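Local coordinates for Alr4995 protein (Nostoc sp., PDB 6LRF) that acts as a bifunctional enzyme, with an arginine dihydrolase activity and an ornithine cyclodeaminase activity in one chain, at residues V499-G504 with L540-K545; A525-D530 with G582-C587; F7-P12 with G43-L48. One frame throughout, in Å; residues are numbered along the deposited sequence.

Contact 1 (V499-G504 with L540-K545); sequences VIHTGG and LGVDMK
V542 and H501 carry much of this contact, a methyl group lying over a ring. V542 points its CB at the helix end. CG2, anti to its own carbonyl carbon, sits over one face of the H501 imidazole, 3.7 Å from the ring centroid and 19° off the normal. This is a CH-pi contact, displaced toward the rim, where V542 CG2 comes 3.5 Å from H501 CG. The other methyl, CG1, rests near H501 O and CB. The L540 carbonyl oxygen packs obliquely on the same ring, 3.7 Å from H501 NE2.

M544, a selenomethionine, packs against backbone atoms. Its CG is anti to the backbone N (chi1 -161°), which brings it 3.5 Å from I500 O. The chain then bends at chi3, and SE lies 3.6 Å from G503 CA. M544 also packs on R468 of a second subunit. G503 has a positive phi (81°) and closes a Schellman motif after helix 498-501: G503 N bonds to I500 O, and G504 N weakly to V499 O. A side chain at G503 would collide with the carbonyl oxygen of T502.

In the Rossmann-fold region, strand 542-543 pairs antiparallel with strand 548-549. Helix 524-536 touches I500 and M544, and its H529 meets the H501 ring.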
loop_
_atom_site.group_PDB
_atom_site.type_symbol
_atom_site.label_atom_id
_atom_site.label_comp_id
_atom_site.label_asym_id
_atom_site.label_seq_id
_atom_site.Cartn_x
_atom_site.Cartn_y
_atom_site.Cartn_z
ATOM N N VAL B 499 -12.534 13.619 4.768
ATOM C CA VAL B 499 -13.716 13.489 5.613
ATOM C C VAL B 499 -15.008 13.675 4.790
ATOM O O VAL B 499 -15.971 12.916 4.933
ATOM C CB VAL B 499 -13.708 14.507 6.770
ATOM C CG1 VAL B 499 -15.039 14.457 7.549
ATOM C CG2 VAL B 499 -12.521 14.257 7.698
ATOM N N ILE B 500 -15.024 14.691 3.930
ATOM C CA ILE B 500 -16.191 14.959 3.093
ATOM C C ILE B 500 -16.359 13.868 2.042
ATOM O O ILE B 500 -17.432 13.301 1.890
ATOM C CB ILE B 500 -16.068 16.326 2.398
ATOM C CG1 ILE B 500 -15.842 17.416 3.444
ATOM C CG2 ILE B 500 -17.302 16.615 1.599
ATOM C CD1 ILE B 500 -16.914 17.405 4.535
ATOM N N HIS B 501 -15.276 13.570 1.334
ATOM C CA HIS B 501 -15.276 12.552 0.282
ATOM C C HIS B 501 -15.789 11.173 0.699
ATOM O O HIS B 501 -16.382 10.464 -0.114
ATOM C CB HIS B 501 -13.865 12.408 -0.271
ATOM C CG HIS B 501 -13.339 13.670 -0.875
ATOM N ND1 HIS B 501 -11.991 13.932 -1.010
ATOM C CD2 HIS B 501 -13.986 14.755 -1.362
ATOM C CE1 HIS B 501 -11.831 15.118 -1.570
ATOM N NE2 HIS B 501 -13.027 15.638 -1.794
ATOM N N THR B 502 -15.565 10.784 1.951
ATOM C CA THR B 502 -15.919 9.437 2.379
ATOM C C THR B 502 -17.304 9.424 3.000
ATOM O O THR B 502 -17.766 8.410 3.515
ATOM C CB THR B 502 -14.893 8.886 3.384
ATOM O OG1 THR B 502 -14.790 9.790 4.490
ATOM C CG2 THR B 502 -13.540 8.770 2.735
ATOM N N GLY B 503 -17.968 10.568 2.957
ATOM C CA GLY B 503 -19.288 10.671 3.539
ATOM C C GLY B 503 -19.267 10.864 5.036
ATOM O O GLY B 503 -20.297 10.727 5.705
ATOM N N GLY B 504 -18.100 11.199 5.576
ATOM C CA GLY B 504 -17.996 11.452 6.999
ATOM C C GLY B 504 -18.604 12.783 7.413
ATOM O O GLY B 504 -18.845 13.012 8.594
ATOM N N LEU B 540 -15.282 18.297 -5.458
ATOM C CA LEU B 540 -14.225 18.227 -6.477
ATOM C C LEU B 540 -13.384 16.962 -6.359
ATOM O O LEU B 540 -12.745 16.731 -5.330
ATOM C CB LEU B 540 -13.308 19.446 -6.389
ATOM C CG LEU B 540 -12.151 19.468 -7.388
ATOM C CD1 LEU B 540 -12.663 19.338 -8.811
ATOM C CD2 LEU B 540 -11.326 20.740 -7.239
ATOM N N GLY B 541 -13.435 16.129 -7.398
ATOM C CA GLY B 541 -12.612 14.932 -7.467
ATOM C C GLY B 541 -13.265 13.635 -7.011
ATOM O O GLY B 541 -12.780 12.553 -7.324
ATOM N N VAL B 542 -14.360 13.727 -6.260
ATOM C CA VAL B 542 -15.001 12.522 -5.740
ATOM C C VAL B 542 -16.517 12.542 -5.950
ATOM O O VAL B 542 -17.177 13.562 -5.735
ATOM C CB VAL B 542 -14.677 12.324 -4.225
ATOM C CG1 VAL B 542 -15.465 11.162 -3.636
ATOM C CG2 VAL B 542 -13.174 12.092 -4.031
ATOM N N ASP B 543 -17.058 11.416 -6.415
ATOM C CA ASP B 543 -18.497 11.180 -6.346
ATOM C C ASP B 543 -18.805 10.572 -4.978
ATOM O O ASP B 543 -18.677 9.361 -4.809
ATOM C CB ASP B 543 -18.960 10.249 -7.474
ATOM C CG ASP B 543 -20.484 10.123 -7.557
ATOM O OD1 ASP B 543 -21.182 10.509 -6.590
ATOM O OD2 ASP B 543 -20.982 9.633 -8.598
HETATM N N MSE B 544 -19.197 11.406 -4.011
HETATM C CA MSE B 544 -19.408 10.928 -2.645
HETATM C C MSE B 544 -20.383 9.740 -2.647
HETATM O O MSE B 544 -20.047 8.666 -2.151
HETATM C CB MSE B 544 -19.921 12.048 -1.727
HETATM C CG MSE B 544 -19.726 11.748 -0.242
HETATM SE SE MSE B 544 -21.051 12.537 0.973
HETATM C CE MSE B 544 -22.676 11.739 0.253
ATOM N N LYS B 545 -21.552 9.931 -3.264
ATOM C CA LYS B 545 -22.624 8.929 -3.336
ATOM C C LYS B 545 -22.173 7.531 -3.808
ATOM O O LYS B 545 -22.633 6.515 -3.273
ATOM C CB LYS B 545 -23.749 9.443 -4.258
ATOM C CG LYS B 545 -23.810 10.971 -4.412
ATOM C CD LYS B 545 -24.399 11.386 -5.779
ATOM C CE LYS B 545 -24.242 12.893 -6.049
ATOM N NZ LYS B 545 -22.841 13.291 -6.414
#

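Contact 2 (A525-D530 with G582-C587); sequences AIAVHD and GVMYEC
Two hydrogen bonds from backbone N-H groups to one carboxylate dominate this contact. D530 has CG anti to its backbone N (chi1 170°), which carries the carboxylate across to the first turn of helix 583-589. V583 N donates to D530 OD1 at 2.8 Å. M584 N donates to D530 OD2 at 2.9 Å, and this bond is nearly straight, at 174°. Both donors stand above the carboxylate plane. A water continues the pattern by donating to D530 OD2 and accepting from Y585 N at 2.9 Å.

Carbons of V583 and M584 crowd the two carboxylate oxygens. V583 CB and CG2 lie against D530 OD1, and M584 CG passes 3.3 Å from D530 OD2. The apolar packing is separate. M584, a selenomethionine, folds back through bends at chi2 and chi3, and its CG rests on A527 CB at 4.1 Å. The axes of the two helical segments cross at 101°.

G582 holds the N-cap position without a side chain. A CB there would clash with D530 OD1, at 2.9 Å. Helix 505-513 covers V583, and strand 594-597 touches both A527 and M584.

D530 is buried, yet its carboxylate is gripped by two N-H groups and a water. It thus serves the start of a helix from another helix. The N-H groups and the helix dipole would probably stabilise its negative charge and lower its pKa.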
loop_
_atom_site.group_PDB
_atom_site.type_symbol
_atom_site.label_atom_id
_atom_site.label_comp_id
_atom_site.label_asym_id
_atom_site.label_seq_id
_atom_site.Cartn_x
_atom_site.Cartn_y
_atom_site.Cartn_z
ATOM N N ALA B 525 -9.145 23.678 2.079
ATOM C CA ALA B 525 -9.780 22.658 1.265
ATOM C C ALA B 525 -10.974 21.977 1.951
ATOM O O ALA B 525 -12.005 21.770 1.308
ATOM C CB ALA B 525 -8.734 21.615 0.836
ATOM N N ILE B 526 -10.868 21.643 3.235
ATOM C CA ILE B 526 -11.990 20.977 3.893
ATOM C C ILE B 526 -13.228 21.886 3.939
ATOM O O ILE B 526 -14.344 21.428 3.764
ATOM C CB ILE B 526 -11.662 20.506 5.323
ATOM C CG1 ILE B 526 -12.935 19.934 5.962
ATOM C CG2 ILE B 526 -11.140 21.653 6.184
ATOM C CD1 ILE B 526 -12.735 18.623 6.618
ATOM N N ALA B 527 -13.018 23.178 4.144
ATOM C CA ALA B 527 -14.118 24.127 4.150
ATOM C C ALA B 527 -14.747 24.251 2.768
ATOM O O ALA B 527 -15.967 24.257 2.654
ATOM C CB ALA B 527 -13.650 25.492 4.639
ATOM N N VAL B 528 -13.937 24.355 1.714
ATOM C CA VAL B 528 -14.536 24.471 0.385
ATOM C C VAL B 528 -15.302 23.194 0.008
ATOM O O VAL B 528 -16.399 23.273 -0.523
ATOM C CB VAL B 528 -13.505 24.765 -0.727
ATOM C CG1 VAL B 528 -14.211 24.863 -2.080
ATOM C CG2 VAL B 528 -12.752 26.067 -0.450
ATOM N N HIS B 529 -14.725 22.024 0.275
ATOM C CA HIS B 529 -15.377 20.763 -0.069
ATOM C C HIS B 529 -16.661 20.547 0.722
ATOM O O HIS B 529 -17.645 20.051 0.184
ATOM C CB HIS B 529 -14.424 19.582 0.160
ATOM C CG HIS B 529 -13.382 19.448 -0.899
ATOM N ND1 HIS B 529 -13.538 18.621 -1.990
ATOM C CD2 HIS B 529 -12.187 20.064 -1.059
ATOM C CE1 HIS B 529 -12.469 18.714 -2.763
ATOM N NE2 HIS B 529 -11.638 19.589 -2.223
ATOM N N ASP B 530 -16.640 20.898 2.004
ATOM C CA ASP B 530 -17.824 20.764 2.843
ATOM C C ASP B 530 -18.935 21.665 2.316
ATOM O O ASP B 530 -20.091 21.249 2.190
ATOM C CB ASP B 530 -17.509 21.118 4.290
ATOM C CG ASP B 530 -18.764 21.219 5.160
ATOM O OD1 ASP B 530 -19.412 20.170 5.420
ATOM O OD2 ASP B 530 -19.077 22.341 5.614
ATOM N N GLY B 582 -24.040 21.316 7.013
ATOM C CA GLY B 582 -22.697 20.791 6.868
ATOM C C GLY B 582 -21.783 21.191 8.002
ATOM O O GLY B 582 -22.210 21.853 8.958
ATOM N N VAL B 583 -20.518 20.794 7.896
ATOM C CA VAL B 583 -19.557 21.031 8.968
ATOM C C VAL B 583 -19.418 22.515 9.296
ATOM O O VAL B 583 -19.620 22.918 10.438
ATOM C CB VAL B 583 -18.167 20.440 8.617
ATOM C CG1 VAL B 583 -17.144 20.779 9.699
ATOM C CG2 VAL B 583 -18.283 18.935 8.434
HETATM N N MSE B 584 -19.092 23.332 8.298
HETATM C CA MSE B 584 -18.839 24.748 8.551
HETATM C C MSE B 584 -20.129 25.422 9.055
HETATM O O MSE B 584 -20.094 26.276 9.939
HETATM C CB MSE B 584 -18.291 25.437 7.286
HETATM C CG MSE B 584 -17.077 24.723 6.656
HETATM SE SE MSE B 584 -15.660 24.377 7.980
HETATM C CE MSE B 584 -15.356 26.256 8.383
ATOM N N TYR B 585 -21.264 24.996 8.520
ATOM C CA TYR B 585 -22.571 25.479 8.978
ATOM C C TYR B 585 -22.789 25.247 10.468
ATOM O O TYR B 585 -23.165 26.161 11.191
ATOM C CB TYR B 585 -23.705 24.798 8.206
ATOM C CG TYR B 585 -25.091 25.111 8.760
ATOM C CD1 TYR B 585 -25.751 26.290 8.420
ATOM C CD2 TYR B 585 -25.735 24.227 9.626
ATOM C CE1 TYR B 585 -27.015 26.577 8.922
ATOM C CE2 TYR B 585 -26.995 24.506 10.138
ATOM C CZ TYR B 585 -27.627 25.683 9.780
ATOM O OH TYR B 585 -28.872 25.962 10.281
ATOM N N GLU B 586 -22.573 24.016 10.919
ATOM C CA GLU B 586 -22.752 23.702 12.334
ATOM C C GLU B 586 -21.791 24.488 13.217
ATOM O O GLU B 586 -22.151 24.862 14.336
ATOM C CB GLU B 586 -22.583 22.201 12.597
ATOM C CG GLU B 586 -23.652 21.295 11.957
ATOM C CD GLU B 586 -25.101 21.638 12.362
ATOM O OE1 GLU B 586 -25.320 22.394 13.343
ATOM O OE2 GLU B 586 -26.031 21.143 11.681
ATOM N N CYS B 587 -20.571 24.748 12.734
ATOM C CA CYS B 587 -19.625 25.550 13.524
ATOM C C CYS B 587 -20.169 26.958 13.718
ATOM O O CYS B 587 -20.119 27.506 14.822
ATOM C CB CYS B 587 -18.236 25.616 12.872
ATOM S SG CYS B 587 -17.309 24.082 13.021
HETATM O O HOH W 1 -21.317 23.863 5.877
#

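Contact 3 (F7-P12 with G43-L48); sequences FLMCPP and GLYQIL
F7 begins the contact on strand 6-9. Its CB points toward helix 34-49, and its side chain crosses that of L48 at about a right angle. L48 CD2 lies 3.8 Å from F7 CG and 4.2 Å from the ring centroid, an off-centre CH-pi contact. L48 CD1 sits over a ring face, 4.0 Å from F7 CE2.

L8 points the opposite way, as expected one step along a strand. Its neighbours F7 and M9 therefore face the helix together. The strand pairs in parallel with strand 53-56, and helix 34-49 lies between the two in sequence, a beta-alpha-beta unit. The segment axes of strand and helix run nearly antiparallel, at 161°.

M9, a selenomethionine, reaches over to the helix. Its chain is extended at chi2 and bent at chi3 (64°), so SE and CE meet different residues. M9 SE is 4.1 Å from L48 CD2 and 4.2 Å from Y45 CD1, at the edge of the tyrosine ring. An alanine in place of L48 would lack CG and both methyls, and would probably leave the F7 ring and the M9 selenium less tightly packed. M9 CE turns to L44 and comes 3.7 Å from L44 CD2. Further along, P11 and P12 pack on W41, in an earlier turn of helix 34-49.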
loop_
_atom_site.group_PDB
_atom_site.type_symbol
_atom_site.label_atom_id
_atom_site.label_comp_id
_atom_site.label_asym_id
_atom_site.label_seq_id
_atom_site.Cartn_x
_atom_site.Cartn_y
_atom_site.Cartn_z
ATOM N N PHE B 7 -59.932 6.254 -13.059
ATOM C CA PHE B 7 -58.644 5.591 -13.270
ATOM C C PHE B 7 -58.791 4.506 -14.312
ATOM O O PHE B 7 -59.825 3.846 -14.381
ATOM C CB PHE B 7 -58.109 4.967 -11.982
ATOM C CG PHE B 7 -57.688 5.965 -10.957
ATOM C CD1 PHE B 7 -56.364 6.394 -10.890
ATOM C CD2 PHE B 7 -58.613 6.482 -10.056
ATOM C CE1 PHE B 7 -55.962 7.327 -9.943
ATOM C CE2 PHE B 7 -58.225 7.415 -9.095
ATOM C CZ PHE B 7 -56.891 7.839 -9.037
ATOM N N LEU B 8 -57.754 4.326 -15.119
ATOM C CA LEU B 8 -57.714 3.245 -16.090
ATOM C C LEU B 8 -56.879 2.096 -15.550
ATOM O O LEU B 8 -55.764 2.326 -15.078
ATOM C CB LEU B 8 -57.123 3.740 -17.391
ATOM C CG LEU B 8 -56.960 2.702 -18.477
ATOM C CD1 LEU B 8 -58.340 2.221 -18.886
ATOM C CD2 LEU B 8 -56.231 3.343 -19.617
HETATM N N MSE B 9 -57.408 0.875 -15.606
HETATM C CA MSE B 9 -56.639 -0.312 -15.224
HETATM C C MSE B 9 -56.755 -1.400 -16.277
HETATM O O MSE B 9 -57.410 -1.226 -17.296
HETATM C CB MSE B 9 -57.095 -0.854 -13.870
HETATM C CG MSE B 9 -56.890 0.123 -12.737
HETATM SE SE MSE B 9 -57.311 -0.587 -10.945
HETATM C CE MSE B 9 -55.953 -2.009 -10.819
ATOM N N CYS B 10 -56.096 -2.521 -16.041
ATOM C CA CYS B 10 -56.175 -3.626 -16.971
ATOM C C CYS B 10 -55.949 -4.914 -16.204
ATOM O O CYS B 10 -54.891 -5.098 -15.582
ATOM C CB CYS B 10 -55.159 -3.469 -18.100
ATOM S SG CYS B 10 -55.177 -4.796 -19.310
ATOM N N PRO B 11 -56.960 -5.800 -16.222
ATOM C CA PRO B 11 -56.935 -7.050 -15.458
ATOM C C PRO B 11 -55.812 -7.994 -15.904
ATOM O O PRO B 11 -55.418 -7.993 -17.073
ATOM C CB PRO B 11 -58.324 -7.650 -15.729
ATOM C CG PRO B 11 -58.748 -7.054 -17.023
ATOM C CD PRO B 11 -58.198 -5.657 -17.006
ATOM N N PRO B 12 -55.292 -8.793 -14.959
ATOM C CA PRO B 12 -54.134 -9.667 -15.179
ATOM C C PRO B 12 -54.436 -10.965 -15.920
ATOM O O PRO B 12 -53.789 -11.967 -15.616
ATOM C CB PRO B 12 -53.670 -9.980 -13.752
ATOM C CG PRO B 12 -54.896 -9.865 -12.931
ATOM C CD PRO B 12 -55.700 -8.766 -13.540
ATOM N N GLY B 43 -57.778 -6.944 -5.244
ATOM C CA GLY B 43 -57.710 -6.174 -4.016
ATOM C C GLY B 43 -57.540 -4.688 -4.276
ATOM O O GLY B 43 -58.238 -3.857 -3.685
ATOM N N LEU B 44 -56.606 -4.357 -5.167
ATOM C CA LEU B 44 -56.382 -2.969 -5.586
ATOM C C LEU B 44 -57.618 -2.403 -6.286
ATOM O O LEU B 44 -58.126 -1.321 -5.944
ATOM C CB LEU B 44 -55.170 -2.887 -6.516
ATOM C CG LEU B 44 -54.882 -1.503 -7.087
ATOM C CD1 LEU B 44 -54.707 -0.499 -5.956
ATOM C CD2 LEU B 44 -53.645 -1.566 -7.968
ATOM N N TYR B 45 -58.077 -3.157 -7.277
ATOM C CA TYR B 45 -59.272 -2.844 -8.032
ATOM C C TYR B 45 -60.452 -2.543 -7.110
ATOM O O TYR B 45 -61.095 -1.492 -7.226
ATOM C CB TYR B 45 -59.585 -4.010 -8.966
ATOM C CG TYR B 45 -60.788 -3.803 -9.846
ATOM C CD1 TYR B 45 -60.895 -2.678 -10.653
ATOM C CD2 TYR B 45 -61.811 -4.742 -9.884
ATOM C CE1 TYR B 45 -61.993 -2.490 -11.466
ATOM C CE2 TYR B 45 -62.913 -4.561 -10.691
ATOM C CZ TYR B 45 -63.002 -3.436 -11.481
ATOM O OH TYR B 45 -64.104 -3.259 -12.290
ATOM N N GLN B 46 -60.714 -3.453 -6.175
ATOM C CA GLN B 46 -61.841 -3.302 -5.255
ATOM C C GLN B 46 -61.699 -2.052 -4.382
ATOM O O GLN B 46 -62.655 -1.289 -4.233
ATOM C CB GLN B 46 -61.994 -4.546 -4.363
ATOM C CG GLN B 46 -62.389 -5.841 -5.089
ATOM C CD GLN B 46 -63.702 -5.740 -5.844
ATOM O OE1 GLN B 46 -64.632 -5.052 -5.411
ATOM N NE2 GLN B 46 -63.797 -6.452 -6.969
ATOM N N ILE B 47 -60.507 -1.845 -3.816
ATOM C CA ILE B 47 -60.258 -0.682 -2.966
ATOM C C ILE B 47 -60.449 0.622 -3.735
ATOM O O ILE B 47 -61.100 1.557 -3.251
ATOM C CB ILE B 47 -58.841 -0.696 -2.372
ATOM C CG1 ILE B 47 -58.684 -1.846 -1.378
ATOM C CG2 ILE B 47 -58.558 0.613 -1.669
ATOM C CD1 ILE B 47 -57.251 -2.072 -0.929
ATOM N N LEU B 48 -59.889 0.673 -4.940
ATOM C CA LEU B 48 -59.934 1.885 -5.744
ATOM C C LEU B 48 -61.355 2.183 -6.204
ATOM O O LEU B 48 -61.778 3.344 -6.217
ATOM C CB LEU B 48 -58.990 1.770 -6.951
ATOM C CG LEU B 48 -58.673 3.072 -7.696
ATOM C CD1 LEU B 48 -58.185 4.136 -6.729
ATOM C CD2 LEU B 48 -57.641 2.841 -8.789
#

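In the fold
Contacts 1 and 2 belong to the Rossmann-fold region, and their segments alternate along the chain. They meet at helix 524-536: H529 and D530 of contact 2 touch I500, H501 and L540 of contact 1. H501 NE2 lies 3.0 Å from H529 ND1, as packing. Contact 3 is separate, in the N-terminal part, with centres about 45 Å from contact 1 and about 50 Å from contact 2. Contacts 2 and 3 are buried, with the chain's centre between them; contact 1 is only partly buried and reaches a second subunit. Contact 2 is mainly polar, contact 3 wholly apolar, and contact 1 mixes ring and backbone packing.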